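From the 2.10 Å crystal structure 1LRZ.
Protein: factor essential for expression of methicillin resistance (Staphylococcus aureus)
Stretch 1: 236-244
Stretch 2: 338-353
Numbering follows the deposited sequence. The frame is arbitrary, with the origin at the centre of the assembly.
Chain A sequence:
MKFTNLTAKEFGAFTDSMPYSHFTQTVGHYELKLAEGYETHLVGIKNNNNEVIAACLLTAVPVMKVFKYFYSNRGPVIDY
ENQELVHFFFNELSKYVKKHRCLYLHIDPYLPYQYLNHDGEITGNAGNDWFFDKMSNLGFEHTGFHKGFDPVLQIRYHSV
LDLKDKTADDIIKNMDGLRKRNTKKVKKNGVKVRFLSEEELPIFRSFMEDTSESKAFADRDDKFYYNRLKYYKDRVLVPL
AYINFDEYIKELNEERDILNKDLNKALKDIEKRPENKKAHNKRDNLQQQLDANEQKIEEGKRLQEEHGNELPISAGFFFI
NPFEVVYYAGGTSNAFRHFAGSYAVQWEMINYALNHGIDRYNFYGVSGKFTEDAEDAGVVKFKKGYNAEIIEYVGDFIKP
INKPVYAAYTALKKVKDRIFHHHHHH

Stretch 1 (236-244) VLVPLAYIN
Stretch 2 338-353: HFAGSYAVQWEMINYA

A helix can pack across a β-strand through apolar side chains, and small residues at the crossing allow a close approach. This pair from a staphylococcal protein is a clear example. Residues Pro239 to Asn244 are extended, with phi from -67° to -159° and psi from 108° to 171°; before them come the short extended segment at Val236 and Leu237 and then Val238, whose -124/76 breaks the run. Alternation sends Leu237, Pro239, Ala241 and Ile243 toward the second stretch, while Val238, Leu240 and Tyr242 point away. The helix begins at Gly341 and runs on past Ala353; its axis comes within 7.7 Å of the strand axis, with 136° between the N-to-C directions, so the later turns of the helix meet the earlier residues of the strand. No hydrogen bond joins the stretches, and 421 Å² is buried between them, mostly by apolar side chains.

Stretch 2 opens in a 3-10 segment, His338 and Phe339, with the His338 side chain out of reach. Phe339 (chi1 -83°, m; chi2 115°) offers a ring face to Ile243, which is m at chi1 and t at chi2. Ile243 CD1 stands 3.5 Å from the centroid of the Phe339 ring, only 8° off the normal, a CH-pi contact in which a methyl group rests on the aromatic cloud.

Ala340 then takes a left-handed conformation (62/35) and occupies the N-cap position; Ala340 O accepts a hydrogen bond from Ala344 N at 3.2 Å. Gly341 begins the helix (-57/-34) where the backbones come nearest, Gly341 CA lying 5.3 Å from Ala241 CA. An ideal CB on Gly341 would lie a tight 3.5 Å from Ala241 CB, so glycine leaves room for the close approach. Ala241 CB lies 3.5 Å from Gly341 O, and that same carbonyl oxygen receives the helical hydrogen bond from Val345 N at 3.0 Å.

Ser342 points away and Tyr343 is out of reach, but about one turn after Gly341, Ala344 CB meets Ala241 CB at 4.1 Å, two methyl groups in contact. Val345 (chi1 171°, t) leaves the helix sideways and touches two strand residues: Val345 CG2 lies 3.8 Å from Ala241 CB, and Val345 CG1 lies 3.9 Å from Pro239 CG. Gln346 and Trp347 take no part in the contact.

Past them, Met349 (m at chi1, chi2 and chi3) continues the apolar seam. Met349 CG packs 4.0 Å from CG of Pro239, a C-gamma endo ring, and Met349 CE lies 4.0 Å from Leu237 CD1. The weak bond from Met349 N to Val345 O, 3.3 Å, keeps the helical pattern. Tyr352 (chi1 179°, t; chi2 108°) closes the series: Tyr352 CE1 lies 3.5 Å from Leu237 CD1, with the methyl oblique to the ring. Leu237, m at chi1 and t at chi2, thus serves both Met349 and Tyr352. Larger side chains meet at the ends of the seam, small ones where the backbones come nearest.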

ATOM      1  N   VAL A 236       0.762  -8.701  -7.013  1.00 17.73           N
ATOM      2  CA  VAL A 236       0.054  -8.657  -5.745  1.00 16.54           C
ATOM      3  C   VAL A 236       0.682  -9.692  -4.812  1.00 18.57           C
ATOM      4  O   VAL A 236       1.042 -10.782  -5.239  1.00 16.66           O
ATOM      5  CB  VAL A 236      -1.470  -8.933  -5.914  1.00 19.63           C
ATOM      6  CG1 VAL A 236      -1.703 -10.262  -6.624  1.00 22.25           C
ATOM      7  CG2 VAL A 236      -2.143  -8.943  -4.547  1.00 24.45           C
ATOM      8  N   LEU A 237       0.832  -9.336  -3.539  1.00 18.54           N
ATOM      9  CA  LEU A 237       1.393 -10.243  -2.548  1.00 16.78           C
ATOM     10  C   LEU A 237       0.570 -10.068  -1.284  1.00 17.41           C
ATOM     11  O   LEU A 237       0.100  -8.961  -0.991  1.00 12.83           O
ATOM     12  CB  LEU A 237       2.871  -9.917  -2.274  1.00 19.81           C
ATOM     13  CG  LEU A 237       3.885 -10.362  -3.334  1.00 19.41           C
ATOM     14  CD1 LEU A 237       5.285  -9.880  -2.946  1.00 21.65           C
ATOM     15  CD2 LEU A 237       3.841 -11.891  -3.458  1.00 18.74           C
ATOM     16  N   VAL A 238       0.400 -11.163  -0.546  1.00 15.62           N
ATOM     17  CA  VAL A 238      -0.394 -11.172   0.678  1.00 15.66           C
ATOM     18  C   VAL A 238       0.444 -11.691   1.843  1.00 19.13           C
ATOM     19  O   VAL A 238       0.297 -12.841   2.267  1.00 19.16           O
ATOM     20  CB  VAL A 238      -1.643 -12.090   0.528  1.00 20.12           C
ATOM     21  CG1 VAL A 238      -2.527 -12.005   1.781  1.00 18.24           C
ATOM     22  CG2 VAL A 238      -2.444 -11.690  -0.712  1.00 19.19           C
ATOM     23  N   PRO A 239       1.350 -10.853   2.367  1.00 17.15           N
ATOM     24  CA  PRO A 239       2.167 -11.322   3.487  1.00 18.39           C
ATOM     25  C   PRO A 239       1.343 -11.549   4.756  1.00 19.32           C
ATOM     26  O   PRO A 239       0.433 -10.781   5.065  1.00 18.17           O
ATOM     27  CB  PRO A 239       3.195 -10.207   3.658  1.00 18.80           C
ATOM     28  CG  PRO A 239       2.433  -8.967   3.205  1.00 17.30           C
ATOM     29  CD  PRO A 239       1.705  -9.471   1.982  1.00 18.18           C
ATOM     30  N   LEU A 240       1.668 -12.624   5.467  1.00 20.95           N
ATOM     31  CA  LEU A 240       1.023 -12.980   6.724  1.00 19.20           C
ATOM     32  C   LEU A 240       2.117 -13.139   7.785  1.00 20.72           C
ATOM     33  O   LEU A 240       3.065 -13.910   7.597  1.00 18.64           O
ATOM     34  CB  LEU A 240       0.260 -14.314   6.609  1.00 17.42           C
ATOM     35  CG  LEU A 240      -0.102 -14.915   7.990  1.00 21.17           C
ATOM     36  CD1 LEU A 240      -1.256 -14.117   8.602  1.00 18.36           C
ATOM     37  CD2 LEU A 240      -0.474 -16.398   7.881  1.00 18.81           C
ATOM     38  N   ALA A 241       2.002 -12.392   8.879  1.00 16.37           N
ATOM     39  CA  ALA A 241       2.954 -12.506   9.976  1.00 14.33           C
ATOM     40  C   ALA A 241       2.314 -13.578  10.842  1.00 18.31           C
ATOM     41  O   ALA A 241       1.090 -13.556  11.060  1.00 14.24           O
ATOM     42  CB  ALA A 241       3.049 -11.185  10.747  1.00 13.47           C
ATOM     43  N   TYR A 242       3.120 -14.506  11.342  1.00 18.48           N
ATOM     44  CA  TYR A 242       2.577 -15.594  12.139  1.00 22.94           C
ATOM     45  C   TYR A 242       3.635 -16.244  13.021  1.00 23.22           C
ATOM     46  O   TYR A 242       4.830 -15.974  12.899  1.00 22.93           O
ATOM     47  CB  TYR A 242       2.015 -16.656  11.203  1.00 19.66           C
ATOM     48  CG  TYR A 242       3.115 -17.364  10.447  1.00 24.04           C
ATOM     49  CD1 TYR A 242       3.684 -18.541  10.945  1.00 25.15           C
ATOM     50  CD2 TYR A 242       3.650 -16.814   9.276  1.00 23.21           C
ATOM     51  CE1 TYR A 242       4.758 -19.155  10.302  1.00 26.56           C
ATOM     52  CE2 TYR A 242       4.728 -17.417   8.625  1.00 27.93           C
ATOM     53  CZ  TYR A 242       5.277 -18.588   9.144  1.00 28.93           C
ATOM     54  OH  TYR A 242       6.342 -19.189   8.511  1.00 27.35           O
ATOM     55  N   ILE A 243       3.178 -17.117  13.904  1.00 26.47           N
ATOM     56  CA  ILE A 243       4.078 -17.845  14.774  1.00 25.70           C
ATOM     57  C   ILE A 243       3.803 -19.326  14.571  1.00 25.00           C
ATOM     58  O   ILE A 243       2.648 -19.748  14.603  1.00 24.42           O
ATOM     59  CB  ILE A 243       3.828 -17.530  16.257  1.00 29.27           C
ATOM     60  CG1 ILE A 243       4.113 -16.050  16.541  1.00 31.50           C
ATOM     61  CG2 ILE A 243       4.699 -18.439  17.126  1.00 25.97           C
ATOM     62  CD1 ILE A 243       3.788 -15.628  17.971  1.00 33.03           C
ATOM     63  N   ASN A 244       4.866 -20.089  14.338  1.00 24.01           N
ATOM     64  CA  ASN A 244       4.794 -21.540  14.195  1.00 24.38           C
ATOM     65  C   ASN A 244       5.289 -21.966  15.575  1.00 23.19           C
ATOM     66  O   ASN A 244       6.474 -21.831  15.877  1.00 19.93           O
ATOM     67  CB  ASN A 244       5.764 -22.022  13.109  1.00 24.91           C
ATOM     68  CG  ASN A 244       5.789 -23.533  12.977  1.00 27.27           C
ATOM     69  OD1 ASN A 244       5.794 -24.068  11.863  1.00 32.18           O
ATOM     70  ND2 ASN A 244       5.811 -24.229  14.108  1.00 25.12           N
ATOM     71  N   HIS A 338       0.973  -7.426  20.923  1.00 30.27           N
ATOM     72  CA  HIS A 338       2.266  -7.379  21.582  1.00 30.55           C
ATOM     73  C   HIS A 338       3.347  -8.159  20.837  1.00 28.35           C
ATOM     74  O   HIS A 338       4.533  -8.001  21.125  1.00 28.14           O
ATOM     75  CB  HIS A 338       2.153  -7.842  23.050  1.00 33.12           C
ATOM     76  CG  HIS A 338       1.687  -9.255  23.214  1.00 34.98           C
ATOM     77  ND1 HIS A 338       2.555 -10.325  23.273  1.00 35.36           N
ATOM     78  CD2 HIS A 338       0.439  -9.776  23.322  1.00 35.48           C
ATOM     79  CE1 HIS A 338       1.863 -11.444  23.408  1.00 37.65           C
ATOM     80  NE2 HIS A 338       0.577 -11.138  23.441  1.00 36.95           N
ATOM     81  N   PHE A 339       2.949  -8.988  19.875  1.00 25.78           N
ATOM     82  CA  PHE A 339       3.934  -9.737  19.087  1.00 27.04           C
ATOM     83  C   PHE A 339       4.449  -8.877  17.926  1.00 26.27           C
ATOM     84  O   PHE A 339       5.388  -9.263  17.228  1.00 23.59           O
ATOM     85  CB  PHE A 339       3.343 -11.038  18.539  1.00 28.59           C
ATOM     86  CG  PHE A 339       3.357 -12.175  19.525  1.00 33.08           C
ATOM     87  CD1 PHE A 339       2.166 -12.714  20.007  1.00 33.22           C
ATOM     88  CD2 PHE A 339       4.565 -12.712  19.967  1.00 35.76           C
ATOM     89  CE1 PHE A 339       2.179 -13.783  20.924  1.00 35.26           C
ATOM     90  CE2 PHE A 339       4.594 -13.777  20.880  1.00 34.19           C
ATOM     91  CZ  PHE A 339       3.398 -14.311  21.357  1.00 35.54           C
ATOM     92  N   ALA A 340       3.810  -7.726  17.713  1.00 23.70           N
ATOM     93  CA  ALA A 340       4.226  -6.784  16.668  1.00 22.06           C
ATOM     94  C   ALA A 340       4.152  -7.320  15.240  1.00 20.33           C
ATOM     95  O   ALA A 340       4.984  -6.976  14.387  1.00 16.92           O
ATOM     96  CB  ALA A 340       5.649  -6.292  16.959  1.00 19.08           C
ATOM     97  N   GLY A 341       3.155  -8.155  14.976  1.00 17.92           N
ATOM     98  CA  GLY A 341       2.998  -8.703  13.643  1.00 16.77           C
ATOM     99  C   GLY A 341       2.869  -7.609  12.596  1.00 19.08           C
ATOM    100  O   GLY A 341       3.344  -7.748  11.467  1.00 18.90           O
ATOM    101  N   SER A 342       2.229  -6.510  12.978  1.00 17.15           N
ATOM    102  CA  SER A 342       2.020  -5.386  12.077  1.00 18.76           C
ATOM    103  C   SER A 342       3.344  -4.839  11.541  1.00 20.33           C
ATOM    104  O   SER A 342       3.478  -4.515  10.355  1.00 20.07           O
ATOM    105  CB  SER A 342       1.286  -4.273  12.826  1.00 20.31           C
ATOM    106  OG  SER A 342       0.929  -3.243  11.924  1.00 34.04           O
ATOM    107  N   TYR A 343       4.312  -4.712  12.443  1.00 19.20           N
ATOM    108  CA  TYR A 343       5.625  -4.207  12.107  1.00 17.86           C
ATOM    109  C   TYR A 343       6.384  -5.194  11.228  1.00 18.03           C
ATOM    110  O   TYR A 343       7.175  -4.786  10.372  1.00 17.78           O
ATOM    111  CB  TYR A 343       6.396  -3.921  13.396  1.00 20.02           C
ATOM    112  CG  TYR A 343       5.775  -2.795  14.194  1.00 23.06           C
ATOM    113  CD1 TYR A 343       6.051  -1.468  13.876  1.00 24.28           C
ATOM    114  CD2 TYR A 343       4.881  -3.052  15.240  1.00 25.28           C
ATOM    115  CE1 TYR A 343       5.462  -0.418  14.567  1.00 25.63           C
ATOM    116  CE2 TYR A 343       4.276  -1.991  15.950  1.00 26.87           C
ATOM    117  CZ  TYR A 343       4.581  -0.680  15.601  1.00 27.22           C
ATOM    118  OH  TYR A 343       4.043   0.385  16.285  1.00 32.54           O
ATOM    119  N   ALA A 344       6.141  -6.486  11.436  1.00 14.38           N
ATOM    120  CA  ALA A 344       6.798  -7.542  10.652  1.00 15.78           C
ATOM    121  C   ALA A 344       6.305  -7.470   9.212  1.00 16.71           C
ATOM    122  O   ALA A 344       7.100  -7.530   8.269  1.00 16.52           O
ATOM    123  CB  ALA A 344       6.485  -8.927  11.253  1.00 15.69           C
ATOM    124  N   VAL A 345       4.990  -7.335   9.041  1.00 17.16           N
ATOM    125  CA  VAL A 345       4.408  -7.232   7.705  1.00 16.20           C
ATOM    126  C   VAL A 345       4.968  -6.013   6.954  1.00 17.52           C
ATOM    127  O   VAL A 345       5.410  -6.133   5.812  1.00 18.24           O
ATOM    128  CB  VAL A 345       2.863  -7.116   7.771  1.00 17.01           C
ATOM    129  CG1 VAL A 345       2.298  -6.784   6.376  1.00 13.31           C
ATOM    130  CG2 VAL A 345       2.264  -8.441   8.258  1.00 15.45           C
ATOM    131  N   GLN A 346       4.956  -4.847   7.594  1.00 16.69           N
ATOM    132  CA  GLN A 346       5.466  -3.642   6.947  1.00 16.68           C
ATOM    133  C   GLN A 346       6.959  -3.783   6.627  1.00 17.98           C
ATOM    134  O   GLN A 346       7.402  -3.416   5.533  1.00 14.68           O
ATOM    135  CB  GLN A 346       5.256  -2.406   7.836  1.00 14.69           C
ATOM    136  CG  GLN A 346       3.779  -1.993   8.072  1.00 14.58           C
ATOM    137  CD  GLN A 346       3.019  -1.788   6.772  1.00 18.10           C
ATOM    138  OE1 GLN A 346       3.516  -1.154   5.834  1.00 18.44           O
ATOM    139  NE2 GLN A 346       1.803  -2.307   6.715  1.00 20.95           N
ATOM    140  N   TRP A 347       7.736  -4.318   7.566  1.00 14.28           N
ATOM    141  CA  TRP A 347       9.169  -4.443   7.325  1.00 18.32           C
ATOM    142  C   TRP A 347       9.481  -5.358   6.145  1.00 18.57           C
ATOM    143  O   TRP A 347      10.414  -5.100   5.378  1.00 16.99           O
ATOM    144  CB  TRP A 347       9.887  -4.946   8.577  1.00 17.95           C
ATOM    145  CG  TRP A 347      11.384  -4.837   8.486  1.00 21.96           C
ATOM    146  CD1 TRP A 347      12.291  -5.843   8.671  1.00 23.83           C
ATOM    147  CD2 TRP A 347      12.150  -3.650   8.218  1.00 20.95           C
ATOM    148  NE1 TRP A 347      13.568  -5.360   8.531  1.00 23.59           N
ATOM    149  CE2 TRP A 347      13.514  -4.024   8.248  1.00 25.00           C
ATOM    150  CE3 TRP A 347      11.816  -2.320   7.938  1.00 22.80           C
ATOM    151  CZ2 TRP A 347      14.547  -3.100   8.034  1.00 25.40           C
ATOM    152  CZ3 TRP A 347      12.843  -1.403   7.724  1.00 23.15           C
ATOM    153  CH2 TRP A 347      14.194  -1.803   7.765  1.00 25.79           C
ATOM    154  N   GLU A 348       8.704  -6.428   5.998  1.00 18.70           N
ATOM    155  CA  GLU A 348       8.922  -7.358   4.893  1.00 17.70           C
ATOM    156  C   GLU A 348       8.742  -6.655   3.546  1.00 16.98           C
ATOM    157  O   GLU A 348       9.560  -6.811   2.645  1.00 12.96           O
ATOM    158  CB  GLU A 348       7.943  -8.542   4.982  1.00 19.70           C
ATOM    159  CG  GLU A 348       7.954  -9.506   3.774  1.00 22.16           C
ATOM    160  CD  GLU A 348       9.149 -10.455   3.767  1.00 28.14           C
ATOM    161  OE1 GLU A 348       9.474 -11.017   4.837  1.00 26.66           O
ATOM    162  OE2 GLU A 348       9.759 -10.657   2.690  1.00 26.30           O
ATOM    163  N   MET A 349       7.681  -5.871   3.419  1.00 16.02           N
ATOM    164  CA  MET A 349       7.408  -5.213   2.149  1.00 16.04           C
ATOM    165  C   MET A 349       8.267  -3.981   1.868  1.00 15.91           C
ATOM    166  O   MET A 349       8.553  -3.675   0.712  1.00 15.87           O
ATOM    167  CB  MET A 349       5.912  -4.923   2.043  1.00 13.22           C
ATOM    168  CG  MET A 349       5.065  -6.229   2.078  1.00 15.39           C
ATOM    169  SD  MET A 349       5.591  -7.545   0.892  1.00  3.96           S
ATOM    170  CE  MET A 349       5.518  -6.669  -0.549  1.00 14.00           C
ATOM    171  N   ILE A 350       8.685  -3.273   2.914  1.00 15.88           N
ATOM    172  CA  ILE A 350       9.574  -2.133   2.720  1.00 16.70           C
ATOM    173  C   ILE A 350      10.886  -2.725   2.179  1.00 17.74           C
ATOM    174  O   ILE A 350      11.508  -2.166   1.268  1.00 15.63           O
ATOM    175  CB  ILE A 350       9.865  -1.407   4.055  1.00 17.55           C
ATOM    176  CG1 ILE A 350       8.649  -0.571   4.461  1.00 16.60           C
ATOM    177  CG2 ILE A 350      11.123  -0.567   3.931  1.00 12.65           C
ATOM    178  CD1 ILE A 350       8.776   0.071   5.832  1.00 17.01           C
ATOM    179  N   ASN A 351      11.298  -3.866   2.740  1.00 14.21           N
ATOM    180  CA  ASN A 351      12.528  -4.518   2.288  1.00 14.55           C
ATOM    181  C   ASN A 351      12.384  -5.083   0.887  1.00 18.58           C
ATOM    182  O   ASN A 351      13.356  -5.105   0.119  1.00 18.21           O
ATOM    183  CB  ASN A 351      12.957  -5.610   3.270  1.00 16.08           C
ATOM    184  CG  ASN A 351      13.902  -5.071   4.334  1.00 23.87           C
ATOM    185  OD1 ASN A 351      15.065  -4.783   4.044  1.00 23.15           O
ATOM    186  ND2 ASN A 351      13.398  -4.896   5.559  1.00 23.82           N
ATOM    187  N   TYR A 352      11.176  -5.541   0.554  1.00 16.01           N
ATOM    188  CA  TYR A 352      10.920  -6.058  -0.780  1.00 15.99           C
ATOM    189  C   TYR A 352      11.282  -4.931  -1.761  1.00 18.45           C
ATOM    190  O   TYR A 352      12.057  -5.130  -2.700  1.00 17.11           O
ATOM    191  CB  TYR A 352       9.443  -6.421  -0.937  1.00 14.31           C
ATOM    192  CG  TYR A 352       9.089  -6.945  -2.317  1.00 17.10           C
ATOM    193  CD1 TYR A 352       8.796  -8.299  -2.521  1.00 18.29           C
ATOM    194  CD2 TYR A 352       9.059  -6.086  -3.426  1.00 19.93           C
ATOM    195  CE1 TYR A 352       8.477  -8.787  -3.797  1.00 20.01           C
ATOM    196  CE2 TYR A 352       8.746  -6.559  -4.704  1.00 17.68           C
ATOM    197  CZ  TYR A 352       8.456  -7.909  -4.879  1.00 22.52           C
ATOM    198  OH  TYR A 352       8.153  -8.383  -6.132  1.00 23.88           O
ATOM    199  N   ALA A 353      10.724  -3.744  -1.524  1.00 17.04           N
ATOM    200  CA  ALA A 353      10.979  -2.581  -2.381  1.00 14.88           C
ATOM    201  C   ALA A 353      12.473  -2.222  -2.465  1.00 16.58           C
ATOM    202  O   ALA A 353      12.996  -1.969  -3.556  1.00 14.35           O
ATOM    203  CB  ALA A 353      10.177  -1.370  -1.882  1.00 12.49           C
TER